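Local coordinates for cellulase (Uncultured bacterium, PDB 6XSO), which hydrolyses internal beta-1,4-glucan bonds of cellulose as a GH5_4 endoglucanase of broad specificity, probably also attacking xylan, at residues Val168-Tyr173 with Arg227-Asn232; Gly59-Lys64 with Ala356-Pro361; Trp309-Val314 with Phe329-Asp334; Thr125-Asp130 with Lys179-Cys184; Asp249-Leu254 with Asn294-Ser299. All blocks are in the same frame, centred on the assembly; numbering follows the deposited sequence.

Contact 1: residues Val168-Tyr173 with Arg227-Asn232; sequences VLFESY and RNLIVN
Arg227, its CG anti to the backbone N (chi1 -174°), sets CD over the centre of the Phe170 ring, a CH-pi contact 3.6 Å from CD to the ring centroid. Its NH1 reaches Val168 O at 3.0 Å within the guanidinium plane, and its NE bonds Asn224. Asn228 lays CB against Leu169 CD2, 3.6 Å away, and a water joins its N to Val168 O; its OD1 is taken by His263. Leu229 runs beside Phe170, both facing helix 196-219. Here strands 168-171 and 229-232, the fourth and fifth of the TIM barrel, lie parallel with axes 4.7 Å apart. Ile230 fixes the parallel register: its N bonds Phe170 O at 2.9 Å and its O receives Ser172 N at 2.9 Å, either side of Glu171, its bridge partner. Their side chains share the face that carries Ile118. Asn232 O accepts Tyr173 OH at 2.8 Å, while ND2, also bonded to Asn174 O, meets Glu171 OE2 at 3.1 Å from above the carboxylate plane; Arg80 pairs with that oxygen.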
# COMPACT_ATOMS: atom_id res chain seq x y z
N VAL A 168 8.74 2.67 10.52
CA VAL A 168 7.53 1.86 10.40
C VAL A 168 6.34 2.79 10.23
O VAL A 168 6.07 3.64 11.09
CB VAL A 168 7.34 0.92 11.59
CG1 VAL A 168 6.01 0.18 11.45
CG2 VAL A 168 8.49 -0.08 11.66
N LEU A 169 5.61 2.60 9.13
CA LEU A 169 4.40 3.34 8.81
C LEU A 169 3.23 2.38 8.72
O LEU A 169 3.41 1.20 8.40
CB LEU A 169 4.51 4.08 7.46
CG LEU A 169 5.37 5.34 7.44
CD1 LEU A 169 6.85 4.98 7.28
CD2 LEU A 169 4.95 6.31 6.33
N PHE A 170 2.02 2.87 9.01
CA PHE A 170 0.80 2.08 8.88
C PHE A 170 -0.07 2.64 7.76
O PHE A 170 -0.18 3.86 7.59
CB PHE A 170 -0.05 2.15 10.15
CG PHE A 170 0.63 1.72 11.43
CD1 PHE A 170 1.70 0.83 11.45
CD2 PHE A 170 0.16 2.21 12.64
CE1 PHE A 170 2.29 0.46 12.66
CE2 PHE A 170 0.74 1.84 13.85
CZ PHE A 170 1.80 0.97 13.86
N GLU A 171 -0.74 1.74 7.03
CA GLU A 171 -1.64 2.09 5.93
C GLU A 171 -3.04 1.54 6.22
O GLU A 171 -3.20 0.34 6.46
CB GLU A 171 -1.10 1.54 4.61
CG GLU A 171 -2.08 1.47 3.45
CD GLU A 171 -1.56 0.59 2.33
OE1 GLU A 171 -0.32 0.47 2.21
OE2 GLU A 171 -2.38 0.03 1.56
N SER A 172 -4.03 2.42 6.13
CA SER A 172 -5.37 2.17 6.66
C SER A 172 -6.05 0.94 6.08
O SER A 172 -6.70 0.18 6.81
CB SER A 172 -6.21 3.43 6.40
OG SER A 172 -6.26 3.75 5.01
N TYR A 173 -6.03 0.78 4.76
CA TYR A 173 -6.80 -0.24 4.02
C TYR A 173 -6.26 -0.17 2.59
O TYR A 173 -5.76 0.88 2.16
CB TYR A 173 -8.36 -0.06 4.08
CG TYR A 173 -8.74 1.38 3.82
CD1 TYR A 173 -8.63 1.91 2.55
CD2 TYR A 173 -9.11 2.23 4.86
CE1 TYR A 173 -8.86 3.23 2.31
CE2 TYR A 173 -9.34 3.56 4.63
CZ TYR A 173 -9.19 4.05 3.36
OH TYR A 173 -9.38 5.39 3.15
N ARG A 227 3.54 8.84 14.66
CA ARG A 227 3.89 7.94 13.57
C ARG A 227 3.28 8.43 12.25
O ARG A 227 2.18 8.97 12.22
CB ARG A 227 3.41 6.52 13.88
CG ARG A 227 3.87 5.49 12.84
CD ARG A 227 3.51 4.06 13.23
NE ARG A 227 3.98 3.78 14.59
CZ ARG A 227 5.25 3.61 14.95
NH1 ARG A 227 6.22 3.62 14.06
NH2 ARG A 227 5.52 3.42 16.23
N ASN A 228 4.01 8.23 11.17
CA ASN A 228 3.50 8.60 9.86
C ASN A 228 2.52 7.54 9.38
O ASN A 228 2.85 6.35 9.34
CB ASN A 228 4.68 8.83 8.94
CG ASN A 228 5.41 10.09 9.30
OD1 ASN A 228 4.78 11.12 9.56
ND2 ASN A 228 6.74 10.02 9.37
N LEU A 229 1.31 7.99 9.08
CA LEU A 229 0.20 7.13 8.72
C LEU A 229 -0.28 7.46 7.31
O LEU A 229 -0.07 8.57 6.80
CB LEU A 229 -0.98 7.33 9.68
CG LEU A 229 -0.68 7.24 11.17
CD1 LEU A 229 -1.93 7.46 11.99
CD2 LEU A 229 -0.09 5.88 11.47
N ILE A 230 -0.89 6.48 6.67
CA ILE A 230 -1.23 6.56 5.25
C ILE A 230 -2.68 6.16 5.08
O ILE A 230 -3.10 5.12 5.62
CB ILE A 230 -0.34 5.61 4.42
CG1 ILE A 230 1.14 5.84 4.67
CG2 ILE A 230 -0.70 5.69 2.95
CD1 ILE A 230 1.96 4.61 4.35
N VAL A 231 -3.45 6.97 4.35
CA VAL A 231 -4.84 6.65 4.03
C VAL A 231 -4.96 6.55 2.51
O VAL A 231 -4.33 7.33 1.77
CB VAL A 231 -5.86 7.67 4.61
CG1 VAL A 231 -5.84 7.61 6.12
CG2 VAL A 231 -5.58 9.07 4.12
N ASN A 232 -5.73 5.57 2.04
CA ASN A 232 -5.87 5.30 0.61
C ASN A 232 -7.18 5.87 0.05
O ASN A 232 -8.19 5.99 0.74
CB ASN A 232 -5.79 3.80 0.32
CG ASN A 232 -4.42 3.21 0.61
OD1 ASN A 232 -3.63 3.76 1.36
ND2 ASN A 232 -4.14 2.06 0.00
O HOH W 1 6.43 6.49 10.86

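Contact 2: residues Gly59-Lys64 with Ala356-Pro361; sequences GQPVTK and ASRTMP
Pro61 and Thr359 meet where an extended run, Gln60-Lys64, passes a turn whose residues 356-360 have helical backbone angles. The backbones stay apart, the Pro61 and Ala356 CA atoms at 6.3 Å, and a water links Lys64 N to Arg358 O. Thr359 OG1 lies 3.3 Å from Pro61 CB, and a second water joins this hydroxyl to Val62 O. A bend at chi3 (-72°) sets Lys64 CE beside Thr359 CG2, and NZ beyond it donates to Thr359 O at 3.1 Å on a lone pair. Segment 59-64 lies between the first and second strands of the TIM barrel, joining helices 51-55 and 66-73; segment 356-361 follows the eighth, which neighbours the first where the barrel closes. Arg358, extended from CG to NE, crosses Gln60 at about a right angle, with Gln60 OE1 3.1 Å from Arg358 CZ over the centre of the guanidinium face. Poor angles exclude hydrogen bonding there; OE1 instead bonds Gly355 N. Thr38 OG1, Gly36 O and Ser353 O grip the guanidinium, whose NH1 also donates to a water held by Pro61 and Thr63. An alanine at Arg358 would probably leave Gly36 O and Ser353 O without this donor and open a gap beside the Gln60 amide.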
# COMPACT_ATOMS: atom_id res chain seq x y z
N GLY A 59 1.97 -19.50 -3.25
CA GLY A 59 3.18 -19.93 -3.91
C GLY A 59 4.43 -19.12 -3.63
O GLY A 59 5.43 -19.33 -4.30
N GLN A 60 4.39 -18.22 -2.68
CA GLN A 60 5.62 -17.59 -2.25
C GLN A 60 6.20 -18.37 -1.07
O GLN A 60 5.47 -18.99 -0.30
CB GLN A 60 5.37 -16.16 -1.82
CG GLN A 60 4.85 -15.25 -2.93
CD GLN A 60 5.79 -15.14 -4.12
OE1 GLN A 60 7.01 -15.16 -3.97
NE2 GLN A 60 5.22 -15.02 -5.31
N PRO A 61 7.52 -18.39 -0.93
CA PRO A 61 8.15 -19.12 0.18
C PRO A 61 8.04 -18.34 1.49
O PRO A 61 7.72 -17.15 1.51
CB PRO A 61 9.61 -19.20 -0.25
CG PRO A 61 9.81 -17.90 -1.04
CD PRO A 61 8.51 -17.67 -1.76
N VAL A 62 8.32 -19.04 2.59
CA VAL A 62 8.49 -18.37 3.87
C VAL A 62 9.60 -17.34 3.76
O VAL A 62 10.72 -17.65 3.34
CB VAL A 62 8.76 -19.40 4.98
CG1 VAL A 62 9.15 -18.71 6.28
CG2 VAL A 62 7.53 -20.29 5.20
N THR A 63 9.30 -16.10 4.14
CA THR A 63 10.21 -14.99 3.90
C THR A 63 11.40 -15.09 4.85
O THR A 63 11.26 -15.50 6.01
CB THR A 63 9.48 -13.68 4.15
OG1 THR A 63 8.27 -13.61 3.36
CG2 THR A 63 10.33 -12.46 3.78
N LYS A 64 12.58 -14.73 4.36
CA LYS A 64 13.82 -14.74 5.13
C LYS A 64 14.47 -13.37 5.08
O LYS A 64 14.27 -12.61 4.13
CB LYS A 64 14.81 -15.78 4.60
CG LYS A 64 14.35 -17.20 4.83
CD LYS A 64 15.44 -18.20 4.55
CE LYS A 64 15.71 -18.31 3.07
NZ LYS A 64 16.90 -19.20 2.85
N ALA A 356 10.65 -19.07 -5.48
CA ALA A 356 11.84 -19.68 -4.89
C ALA A 356 13.07 -18.78 -5.02
O ALA A 356 14.05 -18.99 -4.29
CB ALA A 356 12.10 -21.03 -5.54
N SER A 357 13.05 -17.81 -5.94
CA SER A 357 14.19 -16.90 -6.07
C SER A 357 14.41 -16.12 -4.79
O SER A 357 15.55 -15.78 -4.45
CB SER A 357 13.97 -15.95 -7.25
OG SER A 357 13.95 -16.66 -8.48
N ARG A 358 13.34 -15.83 -4.06
CA ARG A 358 13.49 -15.08 -2.82
C ARG A 358 14.30 -15.84 -1.77
O ARG A 358 14.93 -15.22 -0.91
CB ARG A 358 12.10 -14.79 -2.24
CG ARG A 358 11.26 -13.85 -3.06
CD ARG A 358 9.92 -13.66 -2.37
NE ARG A 358 9.00 -12.76 -3.08
CZ ARG A 358 7.78 -12.49 -2.63
NH1 ARG A 358 7.39 -13.03 -1.48
NH2 ARG A 358 6.97 -11.69 -3.30
N THR A 359 14.25 -17.17 -1.80
CA THR A 359 14.94 -17.99 -0.81
C THR A 359 16.44 -18.01 -1.03
O THR A 359 17.19 -18.31 -0.10
CB THR A 359 14.34 -19.39 -0.89
OG1 THR A 359 12.90 -19.28 -0.86
CG2 THR A 359 14.81 -20.26 0.27
N MET A 360 16.89 -17.64 -2.24
CA MET A 360 18.31 -17.78 -2.55
C MET A 360 19.17 -16.86 -1.70
O MET A 360 20.10 -17.35 -1.03
CB MET A 360 18.52 -17.64 -4.06
CG MET A 360 17.98 -18.84 -4.83
SD MET A 360 18.01 -18.66 -6.62
CE MET A 360 19.77 -18.87 -6.94
N PRO A 361 18.97 -15.54 -1.71
CA PRO A 361 18.05 -14.75 -2.53
C PRO A 361 18.70 -14.36 -3.86
O PRO A 361 19.91 -14.26 -3.95
CB PRO A 361 17.82 -13.51 -1.67
CG PRO A 361 19.17 -13.29 -1.03
CD PRO A 361 19.72 -14.68 -0.76
O HOH W 2 8.50 -14.63 0.61
O HOH W 3 12.42 -17.25 1.16
O HOH W 4 12.95 -14.68 1.45

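Contact 3: residues Trp309-Val314 with Phe329-Asp334; sequences WSTSNV and FQFVDD
Trp309 and Phe331 are brought together by two different first torsions: Trp309 CG stands between its backbone N and carbonyl carbon (chi1 68°), whereas Phe331 CG is anti to its backbone N (chi1 158°). The side chains then slide past each other in opposite directions. Phe331 CE2 arrives at the indole edge, near its plane, 3.7 Å from Trp309 CZ3. The six-membered ring of Trp309 and the Phe331 ring have planes 63° apart and centroids separated by 5.9 Å, an oblique pairing. Val332 crosses the indole at about a right angle, its CG2 3.8 Å from Trp309 CH2. On the loop, Thr311 CG2 approaches Phe331 CE2 at 3.8 Å while its OG1 is bonded to Asp320. Trp309 ends barrel strand 304-309, so the contact joins the seventh strand of the TIM barrel and its following loop to helix 325-341, which carries Phe331 and precedes the eighth strand. Phe335 of that helix stacks on Trp309, and Tyr348 of the last strand meets it edge-to-face. Between the segments the chemistry is apolar, implying that shape rather than directed bonds sets the fit. Ser310 O, 3.9 Å from Phe331 CE2, is buried with no polar partner in the model, a probable small cost.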
# COMPACT_ATOMS: atom_id res chain seq x y z
N TRP A 309 2.80 -0.15 -8.24
CA TRP A 309 2.78 0.15 -9.66
C TRP A 309 3.48 -0.95 -10.45
O TRP A 309 4.27 -1.73 -9.91
CB TRP A 309 3.43 1.50 -9.99
CG TRP A 309 4.94 1.53 -9.75
CD1 TRP A 309 5.58 1.51 -8.54
CD2 TRP A 309 5.98 1.59 -10.75
NE1 TRP A 309 6.95 1.55 -8.72
CE2 TRP A 309 7.21 1.60 -10.06
CE3 TRP A 309 5.98 1.63 -12.14
CZ2 TRP A 309 8.43 1.66 -10.71
CZ3 TRP A 309 7.20 1.71 -12.80
CH2 TRP A 309 8.40 1.72 -12.08
N SER A 310 3.15 -0.97 -11.74
CA SER A 310 3.75 -1.77 -12.80
C SER A 310 2.99 -1.29 -14.04
O SER A 310 2.50 -0.15 -14.06
CB SER A 310 3.65 -3.27 -12.55
OG SER A 310 4.34 -3.95 -13.60
N THR A 311 2.87 -2.11 -15.08
CA THR A 311 2.04 -1.76 -16.21
C THR A 311 0.75 -2.57 -16.16
O THR A 311 0.59 -3.48 -15.34
CB THR A 311 2.73 -2.03 -17.55
OG1 THR A 311 2.91 -3.44 -17.69
CG2 THR A 311 4.05 -1.31 -17.61
N SER A 312 -0.17 -2.25 -17.07
CA SER A 312 -1.49 -2.87 -17.05
C SER A 312 -1.44 -4.36 -17.32
O SER A 312 -2.38 -5.07 -16.97
CB SER A 312 -2.38 -2.20 -18.09
OG SER A 312 -1.90 -2.46 -19.41
N ASN A 313 -0.36 -4.86 -17.92
CA ASN A 313 -0.24 -6.28 -18.22
C ASN A 313 0.57 -7.05 -17.18
O ASN A 313 0.97 -8.19 -17.44
CB ASN A 313 0.34 -6.46 -19.62
CG ASN A 313 -0.64 -6.08 -20.72
OD1 ASN A 313 -1.85 -6.33 -20.63
ND2 ASN A 313 -0.13 -5.47 -21.78
N VAL A 314 0.78 -6.47 -16.00
CA VAL A 314 1.56 -7.13 -14.95
C VAL A 314 1.06 -8.55 -14.68
O VAL A 314 1.86 -9.46 -14.44
CB VAL A 314 1.57 -6.26 -13.67
CG1 VAL A 314 0.18 -6.11 -13.08
CG2 VAL A 314 2.56 -6.83 -12.65
N PHE A 329 10.91 -0.45 -19.87
CA PHE A 329 12.02 0.20 -19.18
C PHE A 329 12.02 1.71 -19.41
O PHE A 329 12.39 2.47 -18.50
CB PHE A 329 13.34 -0.44 -19.63
CG PHE A 329 13.60 -1.83 -19.07
CD1 PHE A 329 12.69 -2.49 -18.25
CD2 PHE A 329 14.78 -2.47 -19.36
CE1 PHE A 329 12.98 -3.77 -17.75
CE2 PHE A 329 15.06 -3.73 -18.86
CZ PHE A 329 14.18 -4.38 -18.08
N GLN A 330 11.64 2.17 -20.61
CA GLN A 330 11.53 3.61 -20.84
C GLN A 330 10.41 4.20 -20.00
O GLN A 330 10.51 5.33 -19.51
CB GLN A 330 11.30 3.88 -22.32
CG GLN A 330 12.40 3.34 -23.21
CD GLN A 330 12.00 3.32 -24.67
OE1 GLN A 330 11.53 4.33 -25.22
NE2 GLN A 330 12.16 2.17 -25.32
N PHE A 331 9.32 3.44 -19.84
CA PHE A 331 8.23 3.85 -18.96
C PHE A 331 8.72 3.96 -17.52
O PHE A 331 8.44 4.96 -16.84
CB PHE A 331 7.06 2.86 -19.10
CG PHE A 331 6.12 2.86 -17.92
CD1 PHE A 331 5.26 3.91 -17.72
CD2 PHE A 331 6.11 1.81 -17.02
CE1 PHE A 331 4.40 3.94 -16.64
CE2 PHE A 331 5.26 1.82 -15.93
CZ PHE A 331 4.40 2.88 -15.75
N VAL A 332 9.45 2.93 -17.05
CA VAL A 332 10.01 2.93 -15.70
C VAL A 332 10.85 4.18 -15.47
O VAL A 332 10.71 4.87 -14.45
CB VAL A 332 10.84 1.65 -15.48
CG1 VAL A 332 11.81 1.79 -14.31
CG2 VAL A 332 9.93 0.43 -15.34
N ASP A 333 11.79 4.44 -16.37
CA ASP A 333 12.68 5.58 -16.20
C ASP A 333 11.88 6.85 -15.94
O ASP A 333 12.19 7.63 -15.03
CB ASP A 333 13.51 5.79 -17.47
CG ASP A 333 14.59 4.75 -17.68
OD1 ASP A 333 14.84 3.92 -16.81
OD2 ASP A 333 15.21 4.78 -18.78
N ASP A 334 10.87 7.09 -16.78
CA ASP A 334 10.13 8.35 -16.71
C ASP A 334 9.17 8.38 -15.52
O ASP A 334 8.98 9.44 -14.90
CB ASP A 334 9.38 8.57 -18.03
CG ASP A 334 8.52 9.81 -18.00
OD1 ASP A 334 9.09 10.93 -18.13
OD2 ASP A 334 7.28 9.65 -17.84

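Contact 4: residues Thr125-Asp130 with Lys179-Cys184; sequences TGADKD and KLNSWC
With its CG anti to the carbonyl carbon (chi1 -59°), Asn181 meets Asp128 with both ends of its amide, one bond firm and one weak. Asp128 N donates to Asn181 OD1 at 3.0 Å with a nearly straight N-H...O angle of 163°, although the donor stands above the amide plane. The weak bond runs from Asn181 ND2 to Asp128 OD2 at 3.4 Å. The side chains cross at about a right angle, carboxylate and amide planes 80° apart. Ala127 lies beside this pair: its CA is 3.3 Å from Asn181 OD1, and its CB touches Trp183 CZ2 at 4.2 Å. One step outward, a water donates to Asp128 OD2 and to Lys179 O, tying the carboxylate to the opposing backbone. The other oxygen, Asp128 OD1, is held by a salt bridge to Lys137 and by Ser134 N. Gly126 has backbone angles at which a CB would collide with the preceding carbonyl oxygen, which calls for glycine, and its O bonds Ser134 OG. Both loops follow adjacent strands, 116-119 and 168-171, of the TIM barrel, and Thr125 OG1 links them again through Glu175 N. At this partly exposed site the carboxylate has water, amide and lysine partners, which would probably favour its ionised form.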
# COMPACT_ATOMS: atom_id res chain seq x y z
N THR A 125 -10.06 -5.91 2.23
CA THR A 125 -10.76 -5.15 1.20
C THR A 125 -10.67 -5.89 -0.13
O THR A 125 -9.87 -6.81 -0.31
CB THR A 125 -10.13 -3.76 0.98
OG1 THR A 125 -8.83 -3.91 0.39
CG2 THR A 125 -10.02 -2.96 2.26
N GLY A 126 -11.50 -5.44 -1.08
CA GLY A 126 -11.33 -5.79 -2.47
C GLY A 126 -12.56 -6.38 -3.11
O GLY A 126 -13.66 -6.41 -2.54
N ALA A 127 -12.39 -6.84 -4.34
CA ALA A 127 -13.50 -7.34 -5.14
C ALA A 127 -13.91 -8.74 -4.72
O ALA A 127 -13.08 -9.66 -4.65
CB ALA A 127 -13.10 -7.34 -6.61
N ASP A 128 -15.20 -8.91 -4.44
CA ASP A 128 -15.73 -10.23 -4.17
C ASP A 128 -15.51 -11.15 -5.36
O ASP A 128 -15.63 -10.74 -6.51
CB ASP A 128 -17.24 -10.16 -3.96
CG ASP A 128 -17.65 -9.23 -2.85
OD1 ASP A 128 -16.86 -9.07 -1.88
OD2 ASP A 128 -18.77 -8.69 -2.95
N LYS A 129 -15.23 -12.43 -5.07
CA LYS A 129 -15.03 -13.40 -6.14
C LYS A 129 -15.20 -14.79 -5.55
O LYS A 129 -14.42 -15.20 -4.68
CB LYS A 129 -13.63 -13.23 -6.74
CG LYS A 129 -13.22 -14.26 -7.77
CD LYS A 129 -14.16 -14.30 -8.96
CE LYS A 129 -13.47 -14.87 -10.19
NZ LYS A 129 -12.45 -15.91 -9.84
N ASP A 130 -16.20 -15.52 -6.03
CA ASP A 130 -16.46 -16.91 -5.63
C ASP A 130 -16.62 -16.95 -4.12
O ASP A 130 -17.51 -16.24 -3.60
CB ASP A 130 -15.37 -17.79 -6.23
CG ASP A 130 -15.37 -17.77 -7.74
OD1 ASP A 130 -16.47 -17.73 -8.33
OD2 ASP A 130 -14.27 -17.79 -8.33
N LYS A 179 -20.24 -1.90 -2.81
CA LYS A 179 -20.82 -3.23 -2.79
C LYS A 179 -21.00 -3.81 -4.18
O LYS A 179 -21.34 -4.99 -4.28
CB LYS A 179 -22.17 -3.22 -2.05
CG LYS A 179 -23.33 -2.60 -2.78
CD LYS A 179 -24.58 -2.60 -1.92
CE LYS A 179 -25.69 -1.83 -2.58
NZ LYS A 179 -26.92 -1.83 -1.72
N LEU A 180 -20.80 -3.01 -5.22
CA LEU A 180 -20.83 -3.46 -6.60
C LEU A 180 -19.44 -3.80 -7.11
O LEU A 180 -19.31 -4.16 -8.28
CB LEU A 180 -21.41 -2.36 -7.50
CG LEU A 180 -22.71 -1.73 -7.00
CD1 LEU A 180 -23.07 -0.53 -7.87
CD2 LEU A 180 -23.85 -2.72 -6.98
N ASN A 181 -18.43 -3.68 -6.25
CA ASN A 181 -17.04 -3.96 -6.61
C ASN A 181 -16.58 -3.06 -7.75
O ASN A 181 -15.84 -3.49 -8.64
CB ASN A 181 -16.86 -5.44 -6.91
CG ASN A 181 -17.25 -6.31 -5.74
OD1 ASN A 181 -16.61 -6.25 -4.69
ND2 ASN A 181 -18.34 -7.06 -5.87
N SER A 182 -16.98 -1.79 -7.69
CA SER A 182 -16.65 -0.86 -8.76
C SER A 182 -15.18 -0.44 -8.70
O SER A 182 -14.71 0.06 -7.68
CB SER A 182 -17.48 0.42 -8.62
OG SER A 182 -18.86 0.19 -8.73
N TRP A 183 -14.48 -0.61 -9.82
CA TRP A 183 -13.18 0.01 -10.01
C TRP A 183 -13.36 1.43 -10.54
O TRP A 183 -14.46 1.86 -10.90
CB TRP A 183 -12.29 -0.86 -10.92
CG TRP A 183 -11.99 -2.19 -10.29
CD1 TRP A 183 -12.56 -3.40 -10.59
CD2 TRP A 183 -11.11 -2.43 -9.19
NE1 TRP A 183 -12.09 -4.37 -9.76
CE2 TRP A 183 -11.18 -3.81 -8.90
CE3 TRP A 183 -10.22 -1.63 -8.46
CZ2 TRP A 183 -10.42 -4.39 -7.88
CZ3 TRP A 183 -9.48 -2.21 -7.44
CH2 TRP A 183 -9.58 -3.58 -7.16
N CYS A 184 -12.24 2.17 -10.60
CA CYS A 184 -12.14 3.47 -11.26
C CYS A 184 -12.73 4.60 -10.42
O CYS A 184 -12.04 5.58 -10.13
CB CYS A 184 -12.77 3.47 -12.67
SG CYS A 184 -12.15 2.17 -13.75
O HOH W 5 -20.80 -6.74 -2.24

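Contact 5: residues Asp249-Leu254 with Asn294-Ser299; sequences DPLSKL and NTYFVS
Tyr296, its CG anti to the carbonyl carbon (chi1 -69°), turns one ring face to Leu251, whose CB lies 4.2 Å from the ring centroid and 28° off its normal, a CH-pi contact. In this TIM barrel the contact joins the short helix 249-252, between the fifth and sixth strands, to the end of helix 279-298, which follows the sixth. Ser252 N is over a face of the same ring, and its CB comes 3.5 Å from Tyr296 CE1. An alanine at Tyr296 would probably open a gap beside Leu251 CB and CD1 and leave Ser252 CB without its aromatic neighbour. Deeper in, Phe297 takes Leu251 CD2 at its edge, in plane, 4.0 Å from CE2. Leu254 CD2 approaches Phe297 CZ at 3.9 Å, and both residues touch Val266 of the sixth strand. Phe297 CZ is 3.5 Å from Leu251 O. The helix widens to a pi-type turn at 294-298, where Asn294 O accepts both Ser299 N at 2.9 Å and Ser299 OG at 2.8 Å.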
# COMPACT_ATOMS: atom_id res chain seq x y z
N ASP A 249 -13.23 11.84 -8.78
CA ASP A 249 -13.96 11.80 -7.51
C ASP A 249 -13.20 11.05 -6.40
O ASP A 249 -13.26 11.52 -5.26
CB ASP A 249 -15.37 11.22 -7.71
CG ASP A 249 -16.28 12.11 -8.58
OD1 ASP A 249 -15.83 13.13 -9.15
OD2 ASP A 249 -17.47 11.77 -8.69
N PRO A 250 -12.52 9.93 -6.64
CA PRO A 250 -11.72 9.32 -5.55
C PRO A 250 -10.69 10.26 -4.95
O PRO A 250 -10.35 10.14 -3.76
CB PRO A 250 -11.08 8.09 -6.23
CG PRO A 250 -12.09 7.72 -7.28
CD PRO A 250 -12.54 9.07 -7.85
N LEU A 251 -10.20 11.21 -5.73
CA LEU A 251 -9.25 12.18 -5.20
C LEU A 251 -9.96 13.35 -4.52
O LEU A 251 -9.60 13.74 -3.40
CB LEU A 251 -8.35 12.73 -6.32
CG LEU A 251 -7.63 11.77 -7.26
CD1 LEU A 251 -6.62 12.53 -8.11
CD2 LEU A 251 -6.93 10.63 -6.54
N SER A 252 -10.96 13.92 -5.17
CA SER A 252 -11.57 15.14 -4.67
C SER A 252 -12.51 14.88 -3.51
O SER A 252 -12.80 15.81 -2.76
CB SER A 252 -12.35 15.85 -5.77
OG SER A 252 -13.51 15.12 -6.13
N LYS A 253 -13.01 13.66 -3.37
CA LYS A 253 -13.97 13.32 -2.32
C LYS A 253 -13.31 12.68 -1.10
O LYS A 253 -14.03 12.28 -0.17
CB LYS A 253 -15.06 12.41 -2.88
CG LYS A 253 -15.84 12.97 -4.06
CD LYS A 253 -16.75 14.07 -3.69
CE LYS A 253 -17.54 14.51 -4.91
NZ LYS A 253 -18.23 15.79 -4.65
N LEU A 254 -11.99 12.57 -1.09
CA LEU A 254 -11.28 12.09 0.09
C LEU A 254 -11.14 13.22 1.08
O LEU A 254 -10.77 14.34 0.71
CB LEU A 254 -9.89 11.59 -0.32
CG LEU A 254 -9.04 11.01 0.80
CD1 LEU A 254 -9.70 9.78 1.43
CD2 LEU A 254 -7.65 10.64 0.35
N ASN A 294 -0.76 15.98 -7.77
CA ASN A 294 -0.29 17.28 -7.32
C ASN A 294 -1.46 18.21 -7.01
O ASN A 294 -1.47 18.88 -5.98
CB ASN A 294 0.64 17.89 -8.36
CG ASN A 294 1.33 19.13 -7.87
OD1 ASN A 294 1.83 19.19 -6.75
ND2 ASN A 294 1.33 20.15 -8.69
N THR A 295 -2.45 18.26 -7.90
CA THR A 295 -3.58 19.17 -7.70
C THR A 295 -4.28 18.91 -6.38
O THR A 295 -4.54 19.85 -5.61
CB THR A 295 -4.56 19.02 -8.87
OG1 THR A 295 -3.97 19.54 -10.06
CG2 THR A 295 -5.86 19.77 -8.61
N TYR A 296 -4.61 17.66 -6.09
CA TYR A 296 -5.46 17.38 -4.93
C TYR A 296 -4.69 17.20 -3.64
O TYR A 296 -5.24 17.44 -2.56
CB TYR A 296 -6.36 16.17 -5.21
CG TYR A 296 -7.38 16.51 -6.26
CD1 TYR A 296 -8.54 17.20 -5.93
CD2 TYR A 296 -7.16 16.21 -7.60
CE1 TYR A 296 -9.47 17.56 -6.89
CE2 TYR A 296 -8.09 16.58 -8.58
CZ TYR A 296 -9.24 17.24 -8.22
OH TYR A 296 -10.17 17.61 -9.18
N PHE A 297 -3.41 16.78 -3.71
CA PHE A 297 -2.66 16.45 -2.50
C PHE A 297 -1.33 17.20 -2.38
O PHE A 297 -1.18 18.02 -1.46
CB PHE A 297 -2.49 14.92 -2.37
CG PHE A 297 -3.81 14.18 -2.42
CD1 PHE A 297 -4.76 14.35 -1.43
CD2 PHE A 297 -4.11 13.35 -3.49
CE1 PHE A 297 -5.99 13.70 -1.51
CE2 PHE A 297 -5.33 12.69 -3.55
CZ PHE A 297 -6.26 12.87 -2.57
N VAL A 298 -0.37 16.94 -3.27
CA VAL A 298 0.99 17.41 -3.04
C VAL A 298 1.04 18.93 -2.94
O VAL A 298 1.73 19.49 -2.07
CB VAL A 298 1.96 16.86 -4.11
CG1 VAL A 298 3.38 17.32 -3.79
CG2 VAL A 298 1.90 15.33 -4.18
N SER A 299 0.32 19.63 -3.83
CA SER A 299 0.31 21.09 -3.82
C SER A 299 -0.31 21.66 -2.56
O SER A 299 -0.10 22.84 -2.26
CB SER A 299 -0.43 21.63 -5.05
OG SER A 299 -1.83 21.46 -4.92

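How the contacts relate
Contact 1 is the most central of the five, about 9 Å from the chain centre and entirely buried, and it alone pairs strand with strand. Contacts 3 and 5 are also buried but lie in the outer layer, meeting mainly through apolar and aromatic groups. Contact 4 joins the loops after neighbouring strands 116-119 and 168-171, while contact 2 brings the loop between helices 51-55 and 66-73 to the one after the last strand; both, more exposed, rely on waters and polar groups. Contact 4 touches contact 1 through Thr125 and Tyr173 and contact 5 through Cys184 and Pro250, and contact 1 touches contact 5 through Asn232 and Leu254. Contact 2 encloses the other four along the chain.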